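Side-chain contacts in 3-dehydroshikimate dehydratase (Pseudomonas putida, PDB 5HMQ), which catalyses the metal-dependent conversion of 3-dehydroshikimate to protocatechuate and water, a step in quinate and shikimate degradation: residues L138-H143 with M202-W207; I165-H170 with H210-P215; P198-A201 with E206-R209. All coordinates share one frame; numbering follows the deposited sequence.

Contact 1: L138-H143 with M202-W207; sequences LAWGRH and MDVLEW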
ATOM      1  N   LEU C 138     -12.499 -22.408 -15.690  1.00 46.25           N
ATOM      2  CA  LEU C 138     -11.235 -22.030 -15.080  1.00 45.17           C
ATOM      3  C   LEU C 138     -10.093 -22.510 -15.963  1.00 43.82           C
ATOM      4  O   LEU C 138     -10.140 -23.616 -16.509  1.00 44.32           O
ATOM      5  CB  LEU C 138     -11.110 -22.624 -13.678  1.00 43.13           C
ATOM      6  CG  LEU C 138     -12.204 -22.224 -12.687  1.00 43.17           C
ATOM      7  CD1 LEU C 138     -12.012 -22.941 -11.358  1.00 45.00           C
ATOM      8  CD2 LEU C 138     -12.233 -20.718 -12.487  1.00 42.57           C
ATOM      9  N   ALA C 139      -9.066 -21.670 -16.113  1.00 45.02           N
ATOM     10  CA  ALA C 139      -7.926 -22.030 -16.951  1.00 44.08           C
ATOM     11  C   ALA C 139      -7.229 -23.298 -16.476  1.00 43.45           C
ATOM     12  O   ALA C 139      -6.503 -23.920 -17.257  1.00 46.20           O
ATOM     13  CB  ALA C 139      -6.925 -20.876 -17.007  1.00 45.03           C
ATOM     14  N   TRP C 140      -7.435 -23.698 -15.220  1.00 43.97           N
ATOM     15  CA  TRP C 140      -6.864 -24.922 -14.675  1.00 45.40           C
ATOM     16  C   TRP C 140      -7.922 -25.994 -14.425  1.00 47.59           C
ATOM     17  O   TRP C 140      -7.714 -26.882 -13.592  1.00 49.85           O
ATOM     18  CB  TRP C 140      -6.102 -24.618 -13.383  1.00 42.09           C
ATOM     19  CG  TRP C 140      -6.918 -23.863 -12.383  1.00 43.21           C
ATOM     20  CD1 TRP C 140      -7.685 -24.389 -11.386  1.00 42.07           C
ATOM     21  CD2 TRP C 140      -7.051 -22.440 -12.285  1.00 42.06           C
ATOM     22  NE1 TRP C 140      -8.287 -23.381 -10.672  1.00 43.81           N
ATOM     23  CE2 TRP C 140      -7.918 -22.175 -11.207  1.00 41.53           C
ATOM     24  CE3 TRP C 140      -6.522 -21.363 -13.007  1.00 41.90           C
ATOM     25  CZ2 TRP C 140      -8.263 -20.878 -10.825  1.00 42.73           C
ATOM     26  CZ3 TRP C 140      -6.867 -20.078 -12.631  1.00 42.94           C
ATOM     27  CH2 TRP C 140      -7.730 -19.845 -11.547  1.00 42.25           C
ATOM     28  N   GLY C 141      -9.053 -25.921 -15.124  1.00 48.31           N
ATOM     29  CA  GLY C 141     -10.073 -26.945 -14.975  1.00 45.92           C
ATOM     30  C   GLY C 141      -9.567 -28.318 -15.376  1.00 47.26           C
ATOM     31  O   GLY C 141      -8.756 -28.467 -16.291  1.00 48.60           O
ATOM     32  N   ARG C 142     -10.064 -29.337 -14.671  1.00 51.86           N
ATOM     33  CA  ARG C 142      -9.613 -30.704 -14.923  1.00 49.57           C
ATOM     34  C   ARG C 142     -10.006 -31.189 -16.315  1.00 52.02           C
ATOM     35  O   ARG C 142      -9.192 -31.803 -17.014  1.00 56.72           O
ATOM     36  CB  ARG C 142     -10.162 -31.643 -13.850  1.00 51.86           C
ATOM     37  CG  ARG C 142      -9.751 -33.075 -14.075  1.00 54.56           C
ATOM     38  CD  ARG C 142      -8.311 -33.333 -13.692  1.00 53.88           C
ATOM     39  NE  ARG C 142      -8.011 -34.759 -13.757  1.00 56.59           N
ATOM     40  CZ  ARG C 142      -7.826 -35.427 -14.894  1.00 58.09           C
ATOM     41  NH1 ARG C 142      -7.909 -34.800 -16.062  1.00 57.68           N
ATOM     42  NH2 ARG C 142      -7.557 -36.726 -14.866  1.00 60.53           N
ATOM     43  N   HIS C 143     -11.242 -30.934 -16.731  1.00 51.66           N
ATOM     44  CA  HIS C 143     -11.720 -31.350 -18.044  1.00 50.47           C
ATOM     45  C   HIS C 143     -12.168 -30.197 -18.927  1.00 51.67           C
ATOM     46  O   HIS C 143     -12.124 -30.326 -20.151  1.00 51.60           O
ATOM     47  CB  HIS C 143     -12.882 -32.346 -17.910  1.00 52.50           C
ATOM     48  CG  HIS C 143     -12.541 -33.582 -17.137  1.00 52.62           C
ATOM     49  ND1 HIS C 143     -11.613 -34.501 -17.577  1.00 49.48           N
ATOM     50  CD2 HIS C 143     -13.004 -34.052 -15.954  1.00 54.01           C
ATOM     51  CE1 HIS C 143     -11.520 -35.484 -16.699  1.00 50.40           C
ATOM     52  NE2 HIS C 143     -12.354 -35.236 -15.705  1.00 51.27           N
HETATM   53  N   MSE C 202       4.160 -18.342 -15.748  1.00 56.83           N
HETATM   54  CA  MSE C 202       3.831 -18.708 -14.382  1.00 55.28           C
HETATM   55  C   MSE C 202       2.695 -19.715 -14.352  1.00 55.01           C
HETATM   56  O   MSE C 202       1.885 -19.764 -15.280  1.00 56.98           O
HETATM   57  CB  MSE C 202       3.455 -17.450 -13.598  1.00 51.33           C
HETATM   58  CG  MSE C 202       3.261 -17.634 -12.111  1.00 52.70           C
HETATM   59 SE   MSE C 202       2.797 -15.923 -11.321  0.77 56.25          SE
HETATM   60  CE  MSE C 202       2.778 -16.433  -9.450  1.00 58.44           C
ATOM     61  N   ASP C 203       2.646 -20.530 -13.301  1.00 51.26           N
ATOM     62  CA  ASP C 203       1.490 -21.385 -13.076  1.00 50.86           C
ATOM     63  C   ASP C 203       0.228 -20.536 -13.107  1.00 51.38           C
ATOM     64  O   ASP C 203       0.110 -19.558 -12.361  1.00 51.48           O
ATOM     65  CB  ASP C 203       1.630 -22.104 -11.731  1.00 54.57           C
ATOM     66  CG  ASP C 203       0.444 -22.990 -11.412  1.00 58.10           C
ATOM     67  OD1 ASP C 203       0.290 -24.038 -12.074  1.00 60.04           O
ATOM     68  OD2 ASP C 203      -0.333 -22.638 -10.498  1.00 56.71           O
ATOM     69  N   VAL C 204      -0.713 -20.912 -13.976  1.00 49.75           N
ATOM     70  CA  VAL C 204      -1.848 -20.038 -14.264  1.00 48.46           C
ATOM     71  C   VAL C 204      -2.706 -19.826 -13.023  1.00 49.47           C
ATOM     72  O   VAL C 204      -3.307 -18.759 -12.850  1.00 47.69           O
ATOM     73  CB  VAL C 204      -2.662 -20.597 -15.448  1.00 48.96           C
ATOM     74  CG1 VAL C 204      -3.748 -19.625 -15.847  1.00 51.28           C
ATOM     75  CG2 VAL C 204      -1.744 -20.859 -16.629  1.00 50.24           C
ATOM     76  N   LEU C 205      -2.757 -20.814 -12.128  1.00 48.69           N
ATOM     77  CA  LEU C 205      -3.526 -20.657 -10.898  1.00 47.41           C
ATOM     78  C   LEU C 205      -2.928 -19.575 -10.009  1.00 47.94           C
ATOM     79  O   LEU C 205      -3.648 -18.713  -9.494  1.00 51.97           O
ATOM     80  CB  LEU C 205      -3.593 -21.988 -10.148  1.00 48.36           C
ATOM     81  CG  LEU C 205      -4.219 -21.936  -8.751  1.00 50.30           C
ATOM     82  CD1 LEU C 205      -5.713 -22.132  -8.782  1.00 51.65           C
ATOM     83  CD2 LEU C 205      -3.569 -22.976  -7.853  1.00 50.82           C
ATOM     84  N   GLU C 206      -1.606 -19.598  -9.826  1.00 53.31           N
ATOM     85  CA  GLU C 206      -0.952 -18.551  -9.047  1.00 52.60           C
ATOM     86  C   GLU C 206      -0.931 -17.232  -9.807  1.00 51.47           C
ATOM     87  O   GLU C 206      -1.029 -16.161  -9.196  1.00 53.42           O
ATOM     88  CB  GLU C 206       0.470 -18.984  -8.685  1.00 53.57           C
ATOM     89  CG  GLU C 206       0.577 -20.369  -8.061  1.00 54.58           C
ATOM     90  CD  GLU C 206       0.129 -20.405  -6.612  1.00 61.35           C
ATOM     91  OE1 GLU C 206       0.065 -19.331  -5.975  1.00 62.89           O
ATOM     92  OE2 GLU C 206      -0.158 -21.513  -6.109  1.00 63.93           O
ATOM     93  N   TRP C 207      -0.803 -17.295 -11.134  1.00 46.06           N
ATOM     94  CA  TRP C 207      -0.900 -16.103 -11.972  1.00 46.29           C
ATOM     95  C   TRP C 207      -2.241 -15.403 -11.780  1.00 49.20           C
ATOM     96  O   TRP C 207      -2.297 -14.173 -11.658  1.00 47.50           O
ATOM     97  CB  TRP C 207      -0.689 -16.509 -13.433  1.00 46.75           C
ATOM     98  CG  TRP C 207      -0.608 -15.399 -14.440  1.00 43.29           C
ATOM     99  CD1 TRP C 207      -0.584 -14.057 -14.198  1.00 45.51           C
ATOM    100  CD2 TRP C 207      -0.522 -15.552 -15.861  1.00 45.97           C
ATOM    101  NE1 TRP C 207      -0.501 -13.364 -15.384  1.00 46.98           N
ATOM    102  CE2 TRP C 207      -0.461 -14.261 -16.420  1.00 45.94           C
ATOM    103  CE3 TRP C 207      -0.496 -16.658 -16.717  1.00 47.76           C
ATOM    104  CZ2 TRP C 207      -0.373 -14.046 -17.794  1.00 48.48           C
ATOM    105  CZ3 TRP C 207      -0.410 -16.443 -18.080  1.00 45.88           C
ATOM    106  CH2 TRP C 207      -0.350 -15.147 -18.605  1.00 46.55           C
TER
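The helical turn that brings V204 and L205 against A139 and W140 opens with a backbone bond from W207 N to D203 O, 2.7 Å long. D203 caps it as the N-cap residue through a weak bond of 3.4 Å from E206 N to D203 OD2. The contact itself is apolar. Methyl CD1 of L205 lies over one face of the W140 indole, displaced from the ring centre. It is 3.5 Å from the centroid of the five-membered ring and 24° off the ring normal, a CH-pi contact, and the nearest ring atom to L205 CD1 is W140 CE2, at 3.3 Å. CB of L138 backs the opposite face, so the indole is clamped between a leucine of the helix and one of its own loop. With chi1 53° CG of W140 lies between the backbone N and the carbonyl carbon, and chi2 92° then turns the face of the indole to L205. Beside this pair, CG1 of V204 meets A139 CB at 3.6 Å. The type I turn from L138 to G141, closed by G141 N to L138 O, presents A139 and W140 side by side. The loop follows strand 132-136 and precedes helix 147-157; it packs on the start of helix 204-211, while helix 168-172 lies beside both, taking L138 and A139 on H170 and V204 on F169.

Contact 2: I165-H170 with H210-P215; sequences ILDSFH and HFRCFP. With MG (magnesium ion), chain K.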
ATOM      1  N   ILE C 165     -20.460 -17.906 -19.235  1.00 41.25           N
ATOM      2  CA  ILE C 165     -19.811 -16.772 -18.591  1.00 42.27           C
ATOM      3  C   ILE C 165     -18.379 -16.707 -19.100  1.00 42.12           C
ATOM      4  O   ILE C 165     -17.664 -17.716 -19.083  1.00 42.87           O
ATOM      5  CB  ILE C 165     -19.849 -16.875 -17.055  1.00 43.27           C
ATOM      6  CG1 ILE C 165     -21.269 -16.616 -16.541  1.00 42.17           C
ATOM      7  CG2 ILE C 165     -18.854 -15.902 -16.426  1.00 40.13           C
ATOM      8  CD1 ILE C 165     -21.360 -16.430 -15.040  1.00 36.89           C
ATOM      9  N   LEU C 166     -17.967 -15.528 -19.561  1.00 42.89           N
ATOM     10  CA  LEU C 166     -16.649 -15.323 -20.140  1.00 40.78           C
ATOM     11  C   LEU C 166     -15.779 -14.510 -19.191  1.00 40.70           C
ATOM     12  O   LEU C 166     -16.233 -13.519 -18.609  1.00 43.39           O
ATOM     13  CB  LEU C 166     -16.742 -14.615 -21.495  1.00 43.31           C
ATOM     14  CG  LEU C 166     -17.513 -15.344 -22.598  1.00 44.30           C
ATOM     15  CD1 LEU C 166     -17.707 -14.444 -23.810  1.00 42.81           C
ATOM     16  CD2 LEU C 166     -16.799 -16.628 -22.993  1.00 43.72           C
ATOM     17  N   ASP C 167     -14.522 -14.930 -19.059  1.00 42.64           N
ATOM     18  CA  ASP C 167     -13.549 -14.302 -18.172  1.00 41.30           C
ATOM     19  C   ASP C 167     -12.283 -14.057 -18.979  1.00 42.18           C
ATOM     20  O   ASP C 167     -11.635 -15.013 -19.420  1.00 42.53           O
ATOM     21  CB  ASP C 167     -13.269 -15.193 -16.955  1.00 43.26           C
ATOM     22  CG  ASP C 167     -12.297 -14.569 -15.963  1.00 43.30           C
ATOM     23  OD1 ASP C 167     -11.224 -14.078 -16.374  1.00 46.16           O
ATOM     24  OD2 ASP C 167     -12.608 -14.582 -14.752  1.00 43.57           O
ATOM     25  N   SER C 168     -11.927 -12.782 -19.158  1.00 42.28           N
ATOM     26  CA  SER C 168     -10.830 -12.440 -20.059  1.00 44.80           C
ATOM     27  C   SER C 168      -9.509 -13.051 -19.609  1.00 42.82           C
ATOM     28  O   SER C 168      -8.685 -13.422 -20.454  1.00 44.62           O
ATOM     29  CB  SER C 168     -10.697 -10.922 -20.183  1.00 39.85           C
ATOM     30  OG  SER C 168     -10.374 -10.330 -18.938  1.00 42.69           O
ATOM     31  N   PHE C 169      -9.283 -13.181 -18.301  1.00 42.80           N
ATOM     32  CA  PHE C 169      -8.020 -13.758 -17.855  1.00 43.98           C
ATOM     33  C   PHE C 169      -7.942 -15.241 -18.193  1.00 44.34           C
ATOM     34  O   PHE C 169      -6.925 -15.713 -18.712  1.00 49.31           O
ATOM     35  CB  PHE C 169      -7.812 -13.553 -16.353  1.00 43.60           C
ATOM     36  CG  PHE C 169      -6.508 -14.118 -15.858  1.00 45.05           C
ATOM     37  CD1 PHE C 169      -6.394 -15.460 -15.521  1.00 46.58           C
ATOM     38  CD2 PHE C 169      -5.382 -13.316 -15.768  1.00 44.91           C
ATOM     39  CE1 PHE C 169      -5.191 -15.983 -15.101  1.00 46.48           C
ATOM     40  CE2 PHE C 169      -4.177 -13.835 -15.337  1.00 44.78           C
ATOM     41  CZ  PHE C 169      -4.084 -15.169 -15.000  1.00 45.43           C
ATOM     42  N   HIS C 170      -9.001 -15.997 -17.891  1.00 46.08           N
ATOM     43  CA  HIS C 170      -8.966 -17.439 -18.123  1.00 45.06           C
ATOM     44  C   HIS C 170      -8.757 -17.763 -19.596  1.00 45.30           C
ATOM     45  O   HIS C 170      -8.150 -18.788 -19.925  1.00 46.70           O
ATOM     46  CB  HIS C 170     -10.253 -18.088 -17.611  1.00 43.19           C
ATOM     47  CG  HIS C 170     -10.372 -18.105 -16.119  1.00 46.93           C
ATOM     48  ND1 HIS C 170      -9.419 -18.676 -15.301  1.00 47.10           N
ATOM     49  CD2 HIS C 170     -11.332 -17.622 -15.295  1.00 45.28           C
ATOM     50  CE1 HIS C 170      -9.789 -18.543 -14.040  1.00 46.59           C
ATOM     51  NE2 HIS C 170     -10.945 -17.907 -14.009  1.00 45.93           N
ATOM     52  N   HIS C 210      -2.741 -13.747  -7.891  1.00 48.70           N
ATOM     53  CA  HIS C 210      -2.014 -12.594  -7.385  1.00 49.03           C
ATOM     54  C   HIS C 210      -1.864 -11.432  -8.358  1.00 47.24           C
ATOM     55  O   HIS C 210      -1.602 -10.314  -7.905  1.00 48.41           O
ATOM     56  CB  HIS C 210      -0.606 -13.012  -6.932  1.00 50.47           C
ATOM     57  CG  HIS C 210      -0.594 -14.038  -5.842  1.00 51.07           C
ATOM     58  ND1 HIS C 210      -1.001 -13.762  -4.554  1.00 50.95           N
ATOM     59  CD2 HIS C 210      -0.200 -15.334  -5.843  1.00 51.73           C
ATOM     60  CE1 HIS C 210      -0.869 -14.847  -3.812  1.00 50.44           C
ATOM     61  NE2 HIS C 210      -0.385 -15.815  -4.569  1.00 51.08           N
ATOM     62  N   PHE C 211      -2.005 -11.644  -9.667  1.00 47.29           N
ATOM     63  CA  PHE C 211      -1.609 -10.616 -10.626  1.00 50.89           C
ATOM     64  C   PHE C 211      -2.734 -10.065 -11.492  1.00 49.54           C
ATOM     65  O   PHE C 211      -2.451  -9.324 -12.441  1.00 51.65           O
ATOM     66  CB  PHE C 211      -0.468 -11.131 -11.504  1.00 51.03           C
ATOM     67  CG  PHE C 211       0.785 -11.407 -10.736  1.00 53.75           C
ATOM     68  CD1 PHE C 211       1.671 -10.382 -10.457  1.00 56.13           C
ATOM     69  CD2 PHE C 211       1.066 -12.676 -10.267  1.00 51.80           C
ATOM     70  CE1 PHE C 211       2.823 -10.618  -9.736  1.00 53.55           C
ATOM     71  CE2 PHE C 211       2.220 -12.918  -9.547  1.00 52.72           C
ATOM     72  CZ  PHE C 211       3.099 -11.886  -9.281  1.00 52.90           C
ATOM     73  N   ARG C 212      -3.989 -10.392 -11.208  1.00 46.06           N
ATOM     74  CA  ARG C 212      -5.075  -9.754 -11.938  1.00 46.02           C
ATOM     75  C   ARG C 212      -5.115  -8.267 -11.604  1.00 44.81           C
ATOM     76  O   ARG C 212      -4.859  -7.864 -10.466  1.00 45.23           O
ATOM     77  CB  ARG C 212      -6.414 -10.406 -11.599  1.00 44.33           C
ATOM     78  CG  ARG C 212      -6.720 -11.667 -12.380  1.00 44.68           C
ATOM     79  CD  ARG C 212      -8.098 -12.193 -12.021  1.00 43.12           C
ATOM     80  NE  ARG C 212      -8.353 -13.515 -12.584  1.00 45.09           N
ATOM     81  CZ  ARG C 212      -9.515 -13.893 -13.107  1.00 46.98           C
ATOM     82  NH1 ARG C 212     -10.535 -13.046 -13.150  1.00 45.34           N
ATOM     83  NH2 ARG C 212      -9.657 -15.120 -13.592  1.00 45.06           N
ATOM     84  N   CYS C 213      -5.417  -7.445 -12.607  1.00 43.04           N
ATOM     85  CA  CYS C 213      -5.560  -6.008 -12.411  1.00 41.37           C
ATOM     86  C   CYS C 213      -6.614  -5.493 -13.384  1.00 41.18           C
ATOM     87  O   CYS C 213      -7.153  -6.245 -14.201  1.00 41.33           O
ATOM     88  CB  CYS C 213      -4.218  -5.285 -12.580  1.00 40.97           C
ATOM     89  SG  CYS C 213      -3.329  -5.696 -14.100  1.00 44.37           S
ATOM     90  N   PHE C 214      -6.898  -4.196 -13.303  1.00 43.55           N
ATOM     91  CA  PHE C 214      -7.958  -3.619 -14.113  1.00 42.82           C
ATOM     92  C   PHE C 214      -7.512  -3.456 -15.566  1.00 45.33           C
ATOM     93  O   PHE C 214      -6.319  -3.305 -15.841  1.00 47.12           O
ATOM     94  CB  PHE C 214      -8.387  -2.269 -13.547  1.00 40.98           C
ATOM     95  CG  PHE C 214      -9.072  -2.362 -12.214  1.00 41.96           C
ATOM     96  CD1 PHE C 214     -10.016  -3.348 -11.976  1.00 42.35           C
ATOM     97  CD2 PHE C 214      -8.786  -1.457 -11.207  1.00 42.19           C
ATOM     98  CE1 PHE C 214     -10.656  -3.438 -10.752  1.00 41.40           C
ATOM     99  CE2 PHE C 214      -9.422  -1.539  -9.980  1.00 44.18           C
ATOM    100  CZ  PHE C 214     -10.358  -2.532  -9.753  1.00 43.68           C
ATOM    101  N   PRO C 215      -8.457  -3.515 -16.506  1.00 47.93           N
ATOM    102  CA  PRO C 215      -8.121  -3.342 -17.927  1.00 41.78           C
ATOM    103  C   PRO C 215      -7.282  -2.099 -18.178  1.00 45.60           C
ATOM    104  O   PRO C 215      -7.628  -0.995 -17.753  1.00 44.97           O
ATOM    105  CB  PRO C 215      -9.492  -3.238 -18.600  1.00 44.10           C
ATOM    106  CG  PRO C 215     -10.403  -4.005 -17.711  1.00 45.02           C
ATOM    107  CD  PRO C 215      -9.879  -3.843 -16.309  1.00 46.71           C
TER
HETATM  108 MG    MG K 701     -13.897 -15.365 -13.291  1.00 43.93          MG
HETATM  109  O   HOH W   1     -12.566 -16.551 -12.432  1.00 45.79           O
HETATM  110  O   HOH W   2     -15.188 -15.948 -11.840  1.00 41.67           O
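R212 reaches D167 end-on with two nitrogens, and both bonds land on the same oxygen. NH1 donates to the syn lone pair of D167 OD2 over 3.0 Å, whereas NH2 meets that OD2 over 3.2 Å from above the carboxylate plane. OD2 stays close to the guanidinium plane, although the two flat groups are turned 76° apart. This oxygen is also a ligand of the magnesium ion, 2.1 Å away, so metal and arginine share it and its position is closely fixed. OD1 of D167 turns to the start of helix 168-172 as an N-cap acceptor, taking a weak bond of 2.9 Å from F169 N. R212 is itself held in place: its chain is extended from CG to NE, NE bonds to S208 OG and NH1 also reaches E241 O. NH2 sits over one face of the H170 ring, 3.1 Å from H170 NE2, with the planes 68° apart.

In contrast to the salt bridge, the F169 side is apolar packing without directional bonds. Its CB lies over one face of the guanidinium, 3.7 Å from R212 NH2, and the phenyl and guanidinium planes are inclined by 32°. Water enters the arrangement at the metal, where two waters bind the ion; one also lies in plane at the edge of the H170 ring, 2.6 Å from NE2 of H170. E136, Q193 and E241 supply the remaining ligands. A carboxylate at the end of a barrel strand, sharing a divalent cation with E136 and Q193 of the two adjacent strands and with E241, just past strand 238-240, marks the active site of this xylose isomerase-like TIM barrel.

Contact 3: P198-A201 with E206-R209; sequences PILA and EWSR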
ATOM      1  N   PRO C 198      -0.230  -8.833 -16.153  1.00 48.44           N
ATOM      2  CA  PRO C 198       1.032  -8.935 -16.889  1.00 47.23           C
ATOM      3  C   PRO C 198       1.215 -10.334 -17.452  1.00 47.51           C
ATOM      4  O   PRO C 198       0.747 -11.323 -16.881  1.00 48.74           O
ATOM      5  CB  PRO C 198       2.088  -8.618 -15.825  1.00 45.49           C
ATOM      6  CG  PRO C 198       1.449  -9.044 -14.547  1.00 46.02           C
ATOM      7  CD  PRO C 198      -0.011  -8.704 -14.702  1.00 48.13           C
ATOM      8  N   ILE C 199       1.897 -10.410 -18.590  1.00 46.07           N
ATOM      9  CA  ILE C 199       2.193 -11.701 -19.204  1.00 48.55           C
ATOM     10  C   ILE C 199       3.368 -12.321 -18.458  1.00 51.68           C
ATOM     11  O   ILE C 199       4.482 -11.786 -18.473  1.00 52.28           O
ATOM     12  CB  ILE C 199       2.500 -11.556 -20.700  1.00 46.04           C
ATOM     13  CG1 ILE C 199       1.338 -10.874 -21.421  1.00 48.82           C
ATOM     14  CG2 ILE C 199       2.745 -12.923 -21.311  1.00 42.54           C
ATOM     15  CD1 ILE C 199      -0.004 -11.549 -21.223  1.00 50.06           C
ATOM     16  N   LEU C 200       3.117 -13.451 -17.797  1.00 52.39           N
ATOM     17  CA  LEU C 200       4.112 -14.114 -16.969  1.00 50.24           C
ATOM     18  C   LEU C 200       4.168 -15.597 -17.299  1.00 51.16           C
ATOM     19  O   LEU C 200       3.129 -16.233 -17.506  1.00 51.00           O
ATOM     20  CB  LEU C 200       3.783 -13.912 -15.481  1.00 47.32           C
ATOM     21  CG  LEU C 200       3.729 -12.461 -15.009  1.00 49.39           C
ATOM     22  CD1 LEU C 200       3.027 -12.368 -13.658  1.00 52.45           C
ATOM     23  CD2 LEU C 200       5.153 -11.903 -14.905  1.00 49.04           C
ATOM     24  N   ALA C 201       5.383 -16.147 -17.329  1.00 52.56           N
ATOM     25  CA  ALA C 201       5.579 -17.582 -17.528  1.00 53.17           C
ATOM     26  C   ALA C 201       5.413 -18.269 -16.174  1.00 55.64           C
ATOM     27  O   ALA C 201       6.365 -18.706 -15.524  1.00 58.62           O
ATOM     28  CB  ALA C 201       6.938 -17.866 -18.150  1.00 54.31           C
ATOM     29  N   GLU C 206      -1.606 -19.598  -9.826  1.00 53.31           N
ATOM     30  CA  GLU C 206      -0.952 -18.551  -9.047  1.00 52.60           C
ATOM     31  C   GLU C 206      -0.931 -17.232  -9.807  1.00 51.47           C
ATOM     32  O   GLU C 206      -1.029 -16.161  -9.196  1.00 53.42           O
ATOM     33  CB  GLU C 206       0.470 -18.984  -8.685  1.00 53.57           C
ATOM     34  CG  GLU C 206       0.577 -20.369  -8.061  1.00 54.58           C
ATOM     35  CD  GLU C 206       0.129 -20.405  -6.612  1.00 61.35           C
ATOM     36  OE1 GLU C 206       0.065 -19.331  -5.975  1.00 62.89           O
ATOM     37  OE2 GLU C 206      -0.158 -21.513  -6.109  1.00 63.93           O
ATOM     38  N   TRP C 207      -0.803 -17.295 -11.134  1.00 46.06           N
ATOM     39  CA  TRP C 207      -0.900 -16.103 -11.972  1.00 46.29           C
ATOM     40  C   TRP C 207      -2.241 -15.403 -11.780  1.00 49.20           C
ATOM     41  O   TRP C 207      -2.297 -14.173 -11.658  1.00 47.50           O
ATOM     42  CB  TRP C 207      -0.689 -16.509 -13.433  1.00 46.75           C
ATOM     43  CG  TRP C 207      -0.608 -15.399 -14.440  1.00 43.29           C
ATOM     44  CD1 TRP C 207      -0.584 -14.057 -14.198  1.00 45.51           C
ATOM     45  CD2 TRP C 207      -0.522 -15.552 -15.861  1.00 45.97           C
ATOM     46  NE1 TRP C 207      -0.501 -13.364 -15.384  1.00 46.98           N
ATOM     47  CE2 TRP C 207      -0.461 -14.261 -16.420  1.00 45.94           C
ATOM     48  CE3 TRP C 207      -0.496 -16.658 -16.717  1.00 47.76           C
ATOM     49  CZ2 TRP C 207      -0.373 -14.046 -17.794  1.00 48.48           C
ATOM     50  CZ3 TRP C 207      -0.410 -16.443 -18.080  1.00 45.88           C
ATOM     51  CH2 TRP C 207      -0.350 -15.147 -18.605  1.00 46.55           C
ATOM     52  N   SER C 208      -3.332 -16.171 -11.739  1.00 46.99           N
ATOM     53  CA  SER C 208      -4.650 -15.578 -11.539  1.00 46.99           C
ATOM     54  C   SER C 208      -4.835 -15.087 -10.112  1.00 44.66           C
ATOM     55  O   SER C 208      -5.496 -14.067  -9.888  1.00 42.25           O
ATOM     56  CB  SER C 208      -5.741 -16.594 -11.879  1.00 46.30           C
ATOM     57  OG  SER C 208      -7.029 -16.073 -11.609  1.00 46.23           O
ATOM     58  N   ARG C 209      -4.247 -15.790  -9.143  1.00 44.00           N
ATOM     59  CA  ARG C 209      -4.473 -15.471  -7.738  1.00 45.77           C
ATOM     60  C   ARG C 209      -3.919 -14.099  -7.372  1.00 45.66           C
ATOM     61  O   ARG C 209      -4.563 -13.343  -6.634  1.00 45.97           O
ATOM     62  CB  ARG C 209      -3.835 -16.548  -6.855  1.00 47.49           C
ATOM     63  CG  ARG C 209      -3.835 -16.217  -5.370  1.00 48.12           C
ATOM     64  CD  ARG C 209      -3.351 -17.379  -4.506  1.00 48.87           C
ATOM     65  NE  ARG C 209      -4.297 -18.491  -4.428  1.00 48.45           N
ATOM     66  CZ  ARG C 209      -3.998 -19.748  -4.743  1.00 48.06           C
ATOM     67  NH1 ARG C 209      -2.775 -20.055  -5.157  1.00 46.91           N
ATOM     68  NH2 ARG C 209      -4.917 -20.697  -4.639  1.00 49.15           N
TER
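Loop-to-helix packing joins P198, I199 and L200 to W207 within the connection that leaves strand 189-194 and enters helix 204-211. The indole of W207 lies along the loop backbone. At its edge, NE1 donates to P198 O over 2.8 Å, but the N-H...O angle of 124° makes the bond weak. Over one face stands another carbonyl oxygen, that of L200, 3.6 Å above the ring plane and toward the six-membered side, while L200 N is 3.5 Å from W207 CZ2. Side chains add less: L200 CD1 touches CD1 of W207 at 4.0 Å, and the CD1 of I199 comes within 4.3 Å of CZ2. With CG of W207 opposite the backbone N (chi1 -174°), the indole is thrown out from the helix toward the loop.

Flanking W207 in the same helix, E206 OE1 and R209 NH1 form a salt bridge of 3.0 Å. Both residues face the second subunit, where R597 of that subunit pairs with E206 OE2 and the E358 carbonyl of that subunit accepts from R209 NH2. The arrangement is a loop folded back on the helix that follows it, part of the long excursion between strands 189-194 and 238-240 of the TIM barrel.

Helix 204-211 links all three contacts: contacts 1 and 3 share E206 and W207, and contact 2 uses residues 210-215 at its far end. The centres of contacts 1 and 2 are about 12 Å apart, and the centre of contact 3 is about 10 Å from each. H170 and F169 of contact 2 join the others, with H170 CE1 3.5 Å from W140 CH2 and F169 CZ 3.5 Å from W207 CG. Contact 2 holds the catalytic metal. The W140 side chain is about 8 Å from the magnesium ion at its nearest atom, while that of W207 is about 13 Å away. All three contacts also touch the second subunit.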